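Local coordinates for beta-galactoside alpha-2,6-sialyltransferase (Photobacterium sp., PDB 2Z4T), which transfers sialic acid from a CMP-linked donor to galactose-terminated acceptors such as lactose, forming an alpha-2,6 linkage, and has a GT-B fold, at residues E118-H123 / L129-D134; K137-E140 / Q146-I149; D321-F326 / L333-V338. One frame throughout, in Å; residues are numbered along the deposited sequence.

Contact 1 (E118-H123 / L129-D134); sequences EVYVDH and LQQLMD. With GAL (beta-D-galactopyranose), chain B.
Gln-131 sends a helix side chain to the strand backbone: its NE2 donates to Val-121 O at 3.3 Å, a bond that is weak by length although nearly straight (162° at the hydrogen). The backbone N of Val-121 also lies near NE2, but both are donors, so this is only proximity. Both carboxamide atoms have further partners, OE1 taking the indole N-H of Trp-151 and NE2 meeting Ser-199 OG, which should fix the rotation of the amide. Extended beyond CG, Gln-131 slides past Tyr-120 in the opposite direction. Its CB comes within 3.6 Å of Tyr-120 CD1, and the ring and amide planes stand 70° apart. Farther along the ring, Tyr-120 CE1 touches Asp-134 CB at 4.1 Å; Asp-134 OD2 is hydrogen-bonded to Tyr-230 OH. Tyr-120 OH donates to Glu-118 OE2 at 2.6 Å, from above the carboxylate plane. The segment axes run 161° apart, nearly antiparallel and 9.1 Å from each other, as expected for the first strand and helix of a beta-alpha-beta unit in this Rossmann-like half of the GT-B fold. Asp-122, which binds magnesium in another structure of this protein, here has its side chain about 4 Å from the ion, its carboxylate hydrogen-bonded to Thr-128, Asn-201 and the N-H of Ala-124. His-123 NE2 donates to O4 (2.9 Å) and O5 (3.2 Å) of the galactose, O4 lying at the imidazole edge.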
ATOM      1  N   GLU A 118       4.184   5.507  11.737  1.00 43.41           N
ATOM      2  CA  GLU A 118       3.956   5.349  10.312  1.00 42.25           C
ATOM      3  C   GLU A 118       2.460   5.335  10.107  1.00 41.62           C
ATOM      4  O   GLU A 118       1.773   4.510  10.710  1.00 41.11           O
ATOM      5  CB  GLU A 118       4.530   4.037   9.827  1.00 42.35           C
ATOM      6  CG  GLU A 118       6.034   4.004   9.743  1.00 42.80           C
ATOM      7  CD  GLU A 118       6.542   2.611   9.411  1.00 42.66           C
ATOM      8  OE1 GLU A 118       7.766   2.459   9.222  1.00 41.69           O
ATOM      9  OE2 GLU A 118       5.709   1.672   9.356  1.00 41.78           O
ATOM     10  N   VAL A 119       1.969   6.267   9.281  1.00 40.84           N
ATOM     11  CA  VAL A 119       0.542   6.405   8.997  1.00 40.17           C
ATOM     12  C   VAL A 119       0.267   6.097   7.513  1.00 40.22           C
ATOM     13  O   VAL A 119       0.957   6.609   6.625  1.00 40.32           O
ATOM     14  CB  VAL A 119       0.053   7.814   9.363  1.00 40.40           C
ATOM     15  CG1 VAL A 119      -1.442   7.947   9.138  1.00 40.40           C
ATOM     16  CG2 VAL A 119       0.398   8.166  10.823  1.00 39.55           C
ATOM     17  N   TYR A 120      -0.730   5.255   7.246  1.00 39.35           N
ATOM     18  CA  TYR A 120      -1.057   4.843   5.884  1.00 38.92           C
ATOM     19  C   TYR A 120      -2.549   4.973   5.617  1.00 39.01           C
ATOM     20  O   TYR A 120      -3.361   4.358   6.321  1.00 39.08           O
ATOM     21  CB  TYR A 120      -0.686   3.378   5.659  1.00 39.18           C
ATOM     22  CG  TYR A 120       0.726   2.955   6.043  1.00 38.23           C
ATOM     23  CD1 TYR A 120       1.713   2.834   5.071  1.00 37.34           C
ATOM     24  CD2 TYR A 120       1.048   2.628   7.366  1.00 37.50           C
ATOM     25  CE1 TYR A 120       3.004   2.430   5.388  1.00 38.51           C
ATOM     26  CE2 TYR A 120       2.337   2.213   7.706  1.00 39.30           C
ATOM     27  CZ  TYR A 120       3.312   2.113   6.698  1.00 39.60           C
ATOM     28  OH  TYR A 120       4.584   1.703   6.986  1.00 38.89           O
ATOM     29  N   VAL A 121      -2.916   5.759   4.602  1.00 38.46           N
ATOM     30  CA  VAL A 121      -4.316   6.039   4.337  1.00 37.80           C
ATOM     31  C   VAL A 121      -4.655   5.819   2.864  1.00 38.90           C
ATOM     32  O   VAL A 121      -4.009   6.386   1.950  1.00 39.06           O
ATOM     33  CB  VAL A 121      -4.705   7.488   4.747  1.00 37.67           C
ATOM     34  CG1 VAL A 121      -6.223   7.703   4.659  1.00 35.91           C
ATOM     35  CG2 VAL A 121      -4.207   7.826   6.169  1.00 36.91           C
ATOM     36  N   ASP A 122      -5.694   5.016   2.639  1.00 38.53           N
ATOM     37  CA  ASP A 122      -6.216   4.800   1.311  1.00 38.50           C
ATOM     38  C   ASP A 122      -7.561   4.077   1.348  1.00 38.53           C
ATOM     39  O   ASP A 122      -7.802   3.212   2.193  1.00 38.50           O
ATOM     40  CB  ASP A 122      -5.211   4.000   0.460  1.00 38.59           C
ATOM     41  CG  ASP A 122      -5.759   3.671  -0.917  1.00 38.70           C
ATOM     42  OD1 ASP A 122      -6.273   4.590  -1.597  1.00 40.83           O
ATOM     43  OD2 ASP A 122      -5.699   2.496  -1.322  1.00 38.93           O
ATOM     44  N   HIS A 123      -8.420   4.411   0.397  1.00 38.48           N
ATOM     45  CA  HIS A 123      -9.755   3.848   0.339  1.00 38.33           C
ATOM     46  C   HIS A 123      -9.852   2.944  -0.880  1.00 38.51           C
ATOM     47  O   HIS A 123     -10.833   2.210  -1.016  1.00 39.51           O
ATOM     48  CB  HIS A 123     -10.790   4.966   0.194  1.00 37.77           C
ATOM     49  CG  HIS A 123     -10.710   5.660  -1.129  1.00 37.90           C
ATOM     50  ND1 HIS A 123      -9.719   6.575  -1.427  1.00 36.28           N
ATOM     51  CD2 HIS A 123     -11.455   5.528  -2.255  1.00 36.56           C
ATOM     52  CE1 HIS A 123      -9.870   6.991  -2.672  1.00 36.73           C
ATOM     53  NE2 HIS A 123     -10.914   6.370  -3.197  1.00 37.79           N
ATOM     54  N   LEU A 129      -2.362  -1.751  -1.471  1.00 37.76           N
ATOM     55  CA  LEU A 129      -1.502  -2.874  -1.753  1.00 38.39           C
ATOM     56  C   LEU A 129      -0.036  -2.490  -1.517  1.00 38.78           C
ATOM     57  O   LEU A 129       0.692  -3.218  -0.841  1.00 39.17           O
ATOM     58  CB  LEU A 129      -1.697  -3.351  -3.188  1.00 38.03           C
ATOM     59  CG  LEU A 129      -0.817  -4.514  -3.618  1.00 37.16           C
ATOM     60  CD1 LEU A 129      -1.173  -5.751  -2.818  1.00 33.69           C
ATOM     61  CD2 LEU A 129      -0.963  -4.741  -5.133  1.00 36.17           C
ATOM     62  N   GLN A 130       0.382  -1.348  -2.053  1.00 38.67           N
ATOM     63  CA  GLN A 130       1.757  -0.912  -1.882  1.00 38.76           C
ATOM     64  C   GLN A 130       2.087  -0.602  -0.412  1.00 38.95           C
ATOM     65  O   GLN A 130       3.189  -0.925   0.070  1.00 39.24           O
ATOM     66  CB  GLN A 130       2.038   0.286  -2.762  1.00 38.35           C
ATOM     67  CG  GLN A 130       2.067  -0.039  -4.228  1.00 38.81           C
ATOM     68  CD  GLN A 130       3.368  -0.712  -4.712  1.00 39.49           C
ATOM     69  OE1 GLN A 130       3.363  -1.428  -5.721  1.00 41.52           O
ATOM     70  NE2 GLN A 130       4.475  -0.466  -4.023  1.00 38.66           N
ATOM     71  N   GLN A 131       1.133  -0.003   0.296  1.00 38.29           N
ATOM     72  CA  GLN A 131       1.326   0.338   1.704  1.00 37.96           C
ATOM     73  C   GLN A 131       1.488  -0.927   2.526  1.00 38.20           C
ATOM     74  O   GLN A 131       2.363  -0.985   3.387  1.00 38.63           O
ATOM     75  CB  GLN A 131       0.167   1.206   2.236  1.00 38.13           C
ATOM     76  CG  GLN A 131       0.048   2.581   1.551  1.00 36.81           C
ATOM     77  CD  GLN A 131      -1.216   3.352   1.934  1.00 38.52           C
ATOM     78  OE1 GLN A 131      -2.216   2.760   2.377  1.00 40.80           O
ATOM     79  NE2 GLN A 131      -1.170   4.691   1.793  1.00 36.84           N
ATOM     80  N   LEU A 132       0.681  -1.953   2.238  1.00 38.10           N
ATOM     81  CA  LEU A 132       0.802  -3.244   2.889  1.00 38.09           C
ATOM     82  C   LEU A 132       2.211  -3.786   2.768  1.00 39.19           C
ATOM     83  O   LEU A 132       2.790  -4.275   3.754  1.00 40.17           O
ATOM     84  CB  LEU A 132      -0.116  -4.278   2.251  1.00 37.58           C
ATOM     85  CG  LEU A 132      -0.747  -5.379   3.120  1.00 37.29           C
ATOM     86  CD1 LEU A 132      -0.995  -6.641   2.349  1.00 34.84           C
ATOM     87  CD2 LEU A 132      -0.013  -5.693   4.419  1.00 37.36           C
ATOM     88  N   MET A 133       2.748  -3.746   1.555  1.00 39.21           N
ATOM     89  CA  MET A 133       4.089  -4.240   1.323  1.00 40.00           C
ATOM     90  C   MET A 133       5.131  -3.410   2.099  1.00 39.74           C
ATOM     91  O   MET A 133       6.093  -3.972   2.596  1.00 39.68           O
ATOM     92  CB  MET A 133       4.401  -4.284  -0.176  1.00 39.85           C
ATOM     93  CG  MET A 133       3.609  -5.342  -0.931  1.00 40.03           C
ATOM     94  SD  MET A 133       4.220  -5.637  -2.608  1.00 41.85           S
ATOM     95  CE  MET A 133       3.886  -4.079  -3.432  1.00 41.20           C
ATOM     96  N   ASP A 134       4.920  -2.089   2.209  1.00 39.53           N
ATOM     97  CA  ASP A 134       5.785  -1.216   3.022  1.00 39.30           C
ATOM     98  C   ASP A 134       5.766  -1.567   4.513  1.00 39.78           C
ATOM     99  O   ASP A 134       6.796  -1.461   5.188  1.00 39.72           O
ATOM    100  CB  ASP A 134       5.404   0.245   2.857  1.00 38.61           C
ATOM    101  CG  ASP A 134       5.702   0.778   1.466  1.00 38.29           C
ATOM    102  OD1 ASP A 134       6.476   0.148   0.684  1.00 39.47           O
ATOM    103  OD2 ASP A 134       5.150   1.838   1.146  1.00 34.22           O
TER
HETATM  104  C1  GAL B   2     -13.969   6.482  -5.657  1.00 40.47           C
HETATM  105  C2  GAL B   2     -13.415   7.901  -5.752  1.00 40.85           C
HETATM  106  C3  GAL B   2     -12.497   8.003  -6.967  1.00 39.73           C
HETATM  107  C4  GAL B   2     -11.452   6.879  -6.952  1.00 37.18           C
HETATM  108  C5  GAL B   2     -12.097   5.507  -6.744  1.00 34.85           C
HETATM  109  C6  GAL B   2     -11.072   4.392  -6.512  1.00 34.45           C
HETATM  110  O2  GAL B   2     -14.488   8.828  -5.815  1.00 41.21           O
HETATM  111  O3  GAL B   2     -11.853   9.268  -6.991  1.00 42.05           O
HETATM  112  O4  GAL B   2     -10.521   7.151  -5.927  1.00 34.87           O
HETATM  113  O5  GAL B   2     -12.910   5.551  -5.598  1.00 36.11           O
HETATM  114  O6  GAL B   2     -10.288   4.126  -7.656  1.00 32.27           O

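Contact 2 (K137-E140 / Q146-I149); sequences KSEE and QRYI
Arg-147 turns CG opposite its own carbonyl carbon and then runs fully extended to NE, which carries the guanidinium from the strand to the helix. Ser-138 meets it with OG swung away from its backbone N (chi1 169°). The resulting bond, Arg-147 NH2 to Ser-138 OG, is short at 2.8 Å and fairly straight (164°), and OG sits at the guanidinium edge, only 10° out of its plane. The same oxygen is 3.5 Å from Arg-147 NE, a weak second bond; NE is chiefly engaged by Glu-118. Glu-139 contributes backbone instead of charge: its N lies over one guanidinium face, 3.3 Å from Arg-147 NH2, and since both are donors this is packing alone. Its carboxylate leads off, with OE2 still 6.2 Å from Arg-147 NH1. The contact joins the C-terminal part of helix 126-141 to strand 146-151, the second half of a beta-alpha-beta crossover. Glu-118, on the adjoining strand 103-122, completes the cluster by forming a salt bridge with Arg-147 NE and a hydrogen bond with Ser-138 OG, while Leu-164 O takes NH1. The buried positive charge is thus probably balanced by Glu-118, not by Glu-139, and Ser-138, accepting from the arginine, is placed to act as a donor toward the carboxylate.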
ATOM      1  N   LYS A 137       7.702  -4.965   5.205  1.00 43.11           N
ATOM      2  CA  LYS A 137       9.135  -4.674   5.179  1.00 43.96           C
ATOM      3  C   LYS A 137       9.588  -3.897   6.434  1.00 44.72           C
ATOM      4  O   LYS A 137      10.642  -4.176   7.016  1.00 44.64           O
ATOM      5  CB  LYS A 137       9.510  -3.910   3.908  1.00 43.98           C
ATOM      6  CG  LYS A 137      10.988  -3.622   3.811  1.00 44.44           C
ATOM      7  CD  LYS A 137      11.394  -3.100   2.469  1.00 46.40           C
ATOM      8  CE  LYS A 137      12.778  -2.454   2.553  1.00 48.66           C
ATOM      9  NZ  LYS A 137      13.100  -1.654   1.322  1.00 51.12           N
ATOM     10  N   SER A 138       8.766  -2.945   6.857  1.00 45.11           N
ATOM     11  CA  SER A 138       9.120  -2.074   7.950  1.00 45.64           C
ATOM     12  C   SER A 138       9.080  -2.817   9.279  1.00 46.41           C
ATOM     13  O   SER A 138       9.802  -2.477  10.224  1.00 46.18           O
ATOM     14  CB  SER A 138       8.206  -0.844   7.958  1.00 45.29           C
ATOM     15  OG  SER A 138       8.351  -0.095   9.145  1.00 45.06           O
ATOM     16  N   GLU A 139       8.239  -3.832   9.370  1.00 47.62           N
ATOM     17  CA  GLU A 139       8.145  -4.551  10.630  1.00 49.01           C
ATOM     18  C   GLU A 139       9.496  -5.195  10.919  1.00 49.85           C
ATOM     19  O   GLU A 139       9.888  -5.304  12.076  1.00 50.27           O
ATOM     20  CB  GLU A 139       7.017  -5.579  10.619  1.00 48.97           C
ATOM     21  CG  GLU A 139       6.776  -6.279  11.955  1.00 50.04           C
ATOM     22  CD  GLU A 139       7.751  -7.426  12.260  1.00 52.91           C
ATOM     23  OE1 GLU A 139       8.470  -7.926  11.347  1.00 51.49           O
ATOM     24  OE2 GLU A 139       7.793  -7.836  13.445  1.00 55.99           O
ATOM     25  N   GLU A 140      10.212  -5.591   9.870  1.00 50.75           N
ATOM     26  CA  GLU A 140      11.578  -6.065  10.032  1.00 52.28           C
ATOM     27  C   GLU A 140      12.625  -4.964  10.290  1.00 52.21           C
ATOM     28  O   GLU A 140      13.433  -5.091  11.204  1.00 52.47           O
ATOM     29  CB  GLU A 140      12.018  -6.879   8.833  1.00 52.78           C
ATOM     30  CG  GLU A 140      13.507  -7.102   8.847  1.00 56.92           C
ATOM     31  CD  GLU A 140      13.979  -7.930   7.699  1.00 64.04           C
ATOM     32  OE1 GLU A 140      13.141  -8.632   7.080  1.00 66.18           O
ATOM     33  OE2 GLU A 140      15.201  -7.884   7.417  1.00 68.47           O
ATOM     34  N   GLN A 146       5.293   2.299  15.455  1.00 42.39           N
ATOM     35  CA  GLN A 146       3.847   2.079  15.582  1.00 42.40           C
ATOM     36  C   GLN A 146       3.215   2.382  14.236  1.00 42.01           C
ATOM     37  O   GLN A 146       3.660   3.295  13.520  1.00 42.32           O
ATOM     38  CB  GLN A 146       3.225   3.024  16.621  1.00 42.69           C
ATOM     39  CG  GLN A 146       3.390   2.608  18.094  1.00 46.31           C
ATOM     40  CD  GLN A 146       2.826   1.212  18.425  1.00 51.97           C
ATOM     41  OE1 GLN A 146       3.389   0.491  19.244  1.00 53.80           O
ATOM     42  NE2 GLN A 146       1.717   0.834  17.785  1.00 54.53           N
ATOM     43  N   ARG A 147       2.153   1.658  13.900  1.00 41.25           N
ATOM     44  CA  ARG A 147       1.563   1.788  12.572  1.00 40.32           C
ATOM     45  C   ARG A 147       0.064   2.001  12.629  1.00 40.39           C
ATOM     46  O   ARG A 147      -0.666   1.247  13.271  1.00 40.56           O
ATOM     47  CB  ARG A 147       1.928   0.588  11.705  1.00 39.23           C
ATOM     48  CG  ARG A 147       3.411   0.415  11.586  1.00 38.19           C
ATOM     49  CD  ARG A 147       3.808  -0.661  10.575  1.00 39.18           C
ATOM     50  NE  ARG A 147       5.260  -0.724  10.561  1.00 39.36           N
ATOM     51  CZ  ARG A 147       5.982  -1.449  11.413  1.00 39.11           C
ATOM     52  NH1 ARG A 147       5.377  -2.230  12.299  1.00 36.12           N
ATOM     53  NH2 ARG A 147       7.311  -1.400  11.360  1.00 40.25           N
ATOM     54  N   TYR A 148      -0.374   3.054  11.953  1.00 40.06           N
ATOM     55  CA  TYR A 148      -1.770   3.425  11.898  1.00 39.48           C
ATOM     56  C   TYR A 148      -2.217   3.330  10.451  1.00 39.01           C
ATOM     57  O   TYR A 148      -1.582   3.906   9.554  1.00 39.22           O
ATOM     58  CB  TYR A 148      -1.965   4.867  12.363  1.00 39.79           C
ATOM     59  CG  TYR A 148      -1.659   5.166  13.812  1.00 40.22           C
ATOM     60  CD1 TYR A 148      -1.436   4.152  14.732  1.00 40.66           C
ATOM     61  CD2 TYR A 148      -1.640   6.490  14.270  1.00 41.33           C
ATOM     62  CE1 TYR A 148      -1.159   4.440  16.066  1.00 41.09           C
ATOM     63  CE2 TYR A 148      -1.382   6.790  15.586  1.00 41.13           C
ATOM     64  CZ  TYR A 148      -1.146   5.761  16.486  1.00 41.01           C
ATOM     65  OH  TYR A 148      -0.879   6.053  17.794  1.00 41.38           O
ATOM     66  N   ILE A 149      -3.315   2.618  10.231  1.00 37.84           N
ATOM     67  CA  ILE A 149      -3.908   2.497   8.918  1.00 36.19           C
ATOM     68  C   ILE A 149      -5.333   3.021   8.918  1.00 36.15           C
ATOM     69  O   ILE A 149      -6.037   2.980   9.945  1.00 35.67           O
ATOM     70  CB  ILE A 149      -3.906   1.029   8.425  1.00 36.27           C
ATOM     71  CG1 ILE A 149      -4.821   0.141   9.279  1.00 35.45           C
ATOM     72  CG2 ILE A 149      -2.482   0.501   8.337  1.00 35.69           C
ATOM     73  CD1 ILE A 149      -4.918  -1.329   8.812  1.00 35.57           C
TER

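Contact 3 (D321-F326 / L333-V338); sequences DGFKKF and LFLSIV
Lys-325 NZ and Asp-321 OD2, 2.7 Å apart, form a salt bridge that spans the weakly bonded helical turn about 322-325; the ammonium approaches from above the carboxylate plane. What crosses to helix 328-338 is apolar. Phe-334 projects with CG turned away from its backbone N (chi1 179°), and its ring is met by two phenylalanines. Phe-323 CD1 lies 3.5 Å from Phe-334 CD2, with ring planes inclined at 47°. From Phe-326 it is CE2 that arrives, 3.9 Å from Phe-334 CG, so Phe-326 presents its edge while the planes stand 58° apart. The three rings form an aromatic cluster. Leu-335 CD2 adds a methyl 3.8 Å from Phe-323 CE1, the two side chains crossing at about a right angle. Within its own turn, Phe-326 carries Gly-322 O over the centre of one ring face. Phe-334 also packs on Leu-132, Met-133 and Ile-136 of helix 126-141, Phe-323 and Leu-335 touch Thr-437 in a loop, and on helix 158-164 Leu-164 receives Leu-333 and Ile-337.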
ATOM      1  N   ASP A 321       8.587  -5.685  -6.886  1.00 41.40           N
ATOM      2  CA  ASP A 321       9.517  -6.701  -6.435  1.00 42.02           C
ATOM      3  C   ASP A 321       9.486  -6.832  -4.914  1.00 42.38           C
ATOM      4  O   ASP A 321      10.331  -7.498  -4.328  1.00 42.67           O
ATOM      5  CB  ASP A 321      10.927  -6.376  -6.926  1.00 41.78           C
ATOM      6  CG  ASP A 321      11.476  -5.067  -6.349  1.00 42.57           C
ATOM      7  OD1 ASP A 321      10.724  -4.228  -5.769  1.00 41.63           O
ATOM      8  OD2 ASP A 321      12.698  -4.879  -6.502  1.00 44.39           O
ATOM      9  N   GLY A 322       8.506  -6.188  -4.289  1.00 42.63           N
ATOM     10  CA  GLY A 322       8.347  -6.220  -2.839  1.00 42.71           C
ATOM     11  C   GLY A 322       8.111  -7.632  -2.331  1.00 42.91           C
ATOM     12  O   GLY A 322       8.687  -8.057  -1.296  1.00 43.05           O
ATOM     13  N   PHE A 323       7.278  -8.367  -3.062  1.00 42.32           N
ATOM     14  CA  PHE A 323       6.924  -9.704  -2.659  1.00 42.19           C
ATOM     15  C   PHE A 323       8.146 -10.606  -2.787  1.00 42.99           C
ATOM     16  O   PHE A 323       8.465 -11.355  -1.880  1.00 42.59           O
ATOM     17  CB  PHE A 323       5.751 -10.230  -3.472  1.00 41.12           C
ATOM     18  CG  PHE A 323       5.404 -11.668  -3.164  1.00 40.73           C
ATOM     19  CD1 PHE A 323       4.664 -11.986  -2.034  1.00 38.72           C
ATOM     20  CD2 PHE A 323       5.834 -12.702  -3.999  1.00 38.20           C
ATOM     21  CE1 PHE A 323       4.351 -13.302  -1.736  1.00 38.27           C
ATOM     22  CE2 PHE A 323       5.535 -14.016  -3.714  1.00 38.14           C
ATOM     23  CZ  PHE A 323       4.786 -14.329  -2.573  1.00 38.54           C
ATOM     24  N   LYS A 324       8.838 -10.507  -3.919  1.00 44.62           N
ATOM     25  CA  LYS A 324      10.024 -11.321  -4.192  1.00 45.52           C
ATOM     26  C   LYS A 324      11.115 -11.041  -3.165  1.00 45.80           C
ATOM     27  O   LYS A 324      11.911 -11.931  -2.866  1.00 46.43           O
ATOM     28  CB  LYS A 324      10.546 -11.034  -5.595  1.00 45.99           C
ATOM     29  CG  LYS A 324      11.926 -11.597  -5.893  1.00 49.02           C
ATOM     30  CD  LYS A 324      12.236 -11.485  -7.393  1.00 55.89           C
ATOM     31  CE  LYS A 324      13.684 -11.030  -7.644  1.00 59.87           C
ATOM     32  NZ  LYS A 324      13.948  -9.625  -7.127  1.00 61.87           N
ATOM     33  N   LYS A 325      11.160  -9.818  -2.640  1.00 44.97           N
ATOM     34  CA  LYS A 325      12.204  -9.450  -1.697  1.00 45.11           C
ATOM     35  C   LYS A 325      11.873  -9.822  -0.253  1.00 44.16           C
ATOM     36  O   LYS A 325      12.741  -9.739   0.607  1.00 43.86           O
ATOM     37  CB  LYS A 325      12.560  -7.961  -1.790  1.00 45.75           C
ATOM     38  CG  LYS A 325      13.511  -7.604  -2.943  1.00 48.86           C
ATOM     39  CD  LYS A 325      13.749  -6.093  -2.935  1.00 56.63           C
ATOM     40  CE  LYS A 325      15.067  -5.702  -3.630  1.00 60.94           C
ATOM     41  NZ  LYS A 325      14.883  -5.047  -4.965  1.00 63.06           N
ATOM     42  N   PHE A 326      10.623 -10.210   0.002  1.00 43.17           N
ATOM     43  CA  PHE A 326      10.195 -10.696   1.307  1.00 42.02           C
ATOM     44  C   PHE A 326      10.843 -12.051   1.592  1.00 41.46           C
ATOM     45  O   PHE A 326      11.000 -12.862   0.683  1.00 40.95           O
ATOM     46  CB  PHE A 326       8.670 -10.925   1.333  1.00 41.69           C
ATOM     47  CG  PHE A 326       7.836  -9.673   1.432  1.00 42.79           C
ATOM     48  CD1 PHE A 326       8.345  -8.497   2.005  1.00 42.02           C
ATOM     49  CD2 PHE A 326       6.506  -9.685   0.983  1.00 40.84           C
ATOM     50  CE1 PHE A 326       7.544  -7.346   2.088  1.00 43.35           C
ATOM     51  CE2 PHE A 326       5.708  -8.541   1.070  1.00 41.90           C
ATOM     52  CZ  PHE A 326       6.226  -7.369   1.620  1.00 41.72           C
ATOM     53  N   LEU A 333       2.671 -14.128   5.403  1.00 40.68           N
ATOM     54  CA  LEU A 333       1.876 -13.152   6.116  1.00 40.77           C
ATOM     55  C   LEU A 333       1.169 -12.227   5.107  1.00 41.02           C
ATOM     56  O   LEU A 333      -0.018 -11.931   5.255  1.00 41.49           O
ATOM     57  CB  LEU A 333       2.740 -12.368   7.106  1.00 40.70           C
ATOM     58  CG  LEU A 333       2.051 -11.256   7.901  1.00 41.07           C
ATOM     59  CD1 LEU A 333       0.863 -11.790   8.759  1.00 38.56           C
ATOM     60  CD2 LEU A 333       3.098 -10.504   8.747  1.00 39.69           C
ATOM     61  N   PHE A 334       1.901 -11.824   4.075  1.00 40.27           N
ATOM     62  CA  PHE A 334       1.361 -11.027   2.986  1.00 40.02           C
ATOM     63  C   PHE A 334       0.155 -11.687   2.299  1.00 39.95           C
ATOM     64  O   PHE A 334      -0.917 -11.067   2.209  1.00 39.79           O
ATOM     65  CB  PHE A 334       2.479 -10.719   1.977  1.00 39.72           C
ATOM     66  CG  PHE A 334       2.035  -9.916   0.796  1.00 39.40           C
ATOM     67  CD1 PHE A 334       1.738  -8.569   0.925  1.00 38.59           C
ATOM     68  CD2 PHE A 334       1.947 -10.504  -0.465  1.00 39.17           C
ATOM     69  CE1 PHE A 334       1.328  -7.827  -0.184  1.00 38.33           C
ATOM     70  CE2 PHE A 334       1.542  -9.770  -1.584  1.00 37.94           C
ATOM     71  CZ  PHE A 334       1.230  -8.432  -1.443  1.00 37.66           C
ATOM     72  N   LEU A 335       0.324 -12.931   1.829  1.00 39.29           N
ATOM     73  CA  LEU A 335      -0.748 -13.619   1.081  1.00 39.43           C
ATOM     74  C   LEU A 335      -1.980 -13.790   1.950  1.00 39.31           C
ATOM     75  O   LEU A 335      -3.134 -13.713   1.499  1.00 39.17           O
ATOM     76  CB  LEU A 335      -0.299 -14.991   0.523  1.00 38.72           C
ATOM     77  CG  LEU A 335       0.863 -14.946  -0.471  1.00 38.16           C
ATOM     78  CD1 LEU A 335       1.134 -16.318  -1.045  1.00 36.91           C
ATOM     79  CD2 LEU A 335       0.623 -13.903  -1.593  1.00 36.07           C
ATOM     80  N   SER A 336      -1.694 -14.011   3.212  1.00 39.18           N
ATOM     81  CA  SER A 336      -2.698 -14.212   4.197  1.00 39.95           C
ATOM     82  C   SER A 336      -3.477 -12.913   4.436  1.00 39.83           C
ATOM     83  O   SER A 336      -4.699 -12.931   4.509  1.00 40.70           O
ATOM     84  CB  SER A 336      -2.014 -14.703   5.457  1.00 39.70           C
ATOM     85  OG  SER A 336      -2.940 -14.762   6.491  1.00 42.76           O
ATOM     86  N   ILE A 337      -2.783 -11.785   4.521  1.00 39.36           N
ATOM     87  CA  ILE A 337      -3.471 -10.511   4.668  1.00 38.93           C
ATOM     88  C   ILE A 337      -4.295 -10.103   3.434  1.00 39.77           C
ATOM     89  O   ILE A 337      -5.387  -9.567   3.585  1.00 39.89           O
ATOM     90  CB  ILE A 337      -2.529  -9.373   5.115  1.00 38.75           C
ATOM     91  CG1 ILE A 337      -1.973  -9.692   6.514  1.00 37.53           C
ATOM     92  CG2 ILE A 337      -3.299  -8.037   5.137  1.00 37.61           C
ATOM     93  CD1 ILE A 337      -0.905  -8.733   7.023  1.00 37.41           C
ATOM     94  N   VAL A 338      -3.778 -10.347   2.229  1.00 40.25           N
ATOM     95  CA  VAL A 338      -4.557 -10.085   1.011  1.00 41.45           C
ATOM     96  C   VAL A 338      -5.608 -11.188   0.692  1.00 41.98           C
ATOM     97  O   VAL A 338      -6.374 -11.050  -0.252  1.00 42.13           O
ATOM     98  CB  VAL A 338      -3.657  -9.770  -0.248  1.00 41.65           C
ATOM     99  CG1 VAL A 338      -2.521  -8.797   0.112  1.00 39.95           C
ATOM    100  CG2 VAL A 338      -3.098 -11.063  -0.866  1.00 41.84           C
TER

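Contacts 1 and 2 both use helix 126-141, pairing it with neighbouring strands of one sheet, and Glu-118, on the strand of contact 1, ties them through its bonds to Ser-138 and Arg-147 of contact 2. All three contacts are largely buried, each with one partly exposed touching residue, but contact 1 is central, about 3 Å from the centre of the chain to its own centre, whereas contacts 2 and 3 lie about 11 Å away. Their chemistry differs: a glutamine-to-backbone bond beside the ligand sites in contact 1, a buried charge network in contact 2, hydrocarbon packing in contact 3. Contact 3 packs on helix 126-141 away from the sheet, Val-338 CG1 lying 3.5 Å from Leu-132 CD1.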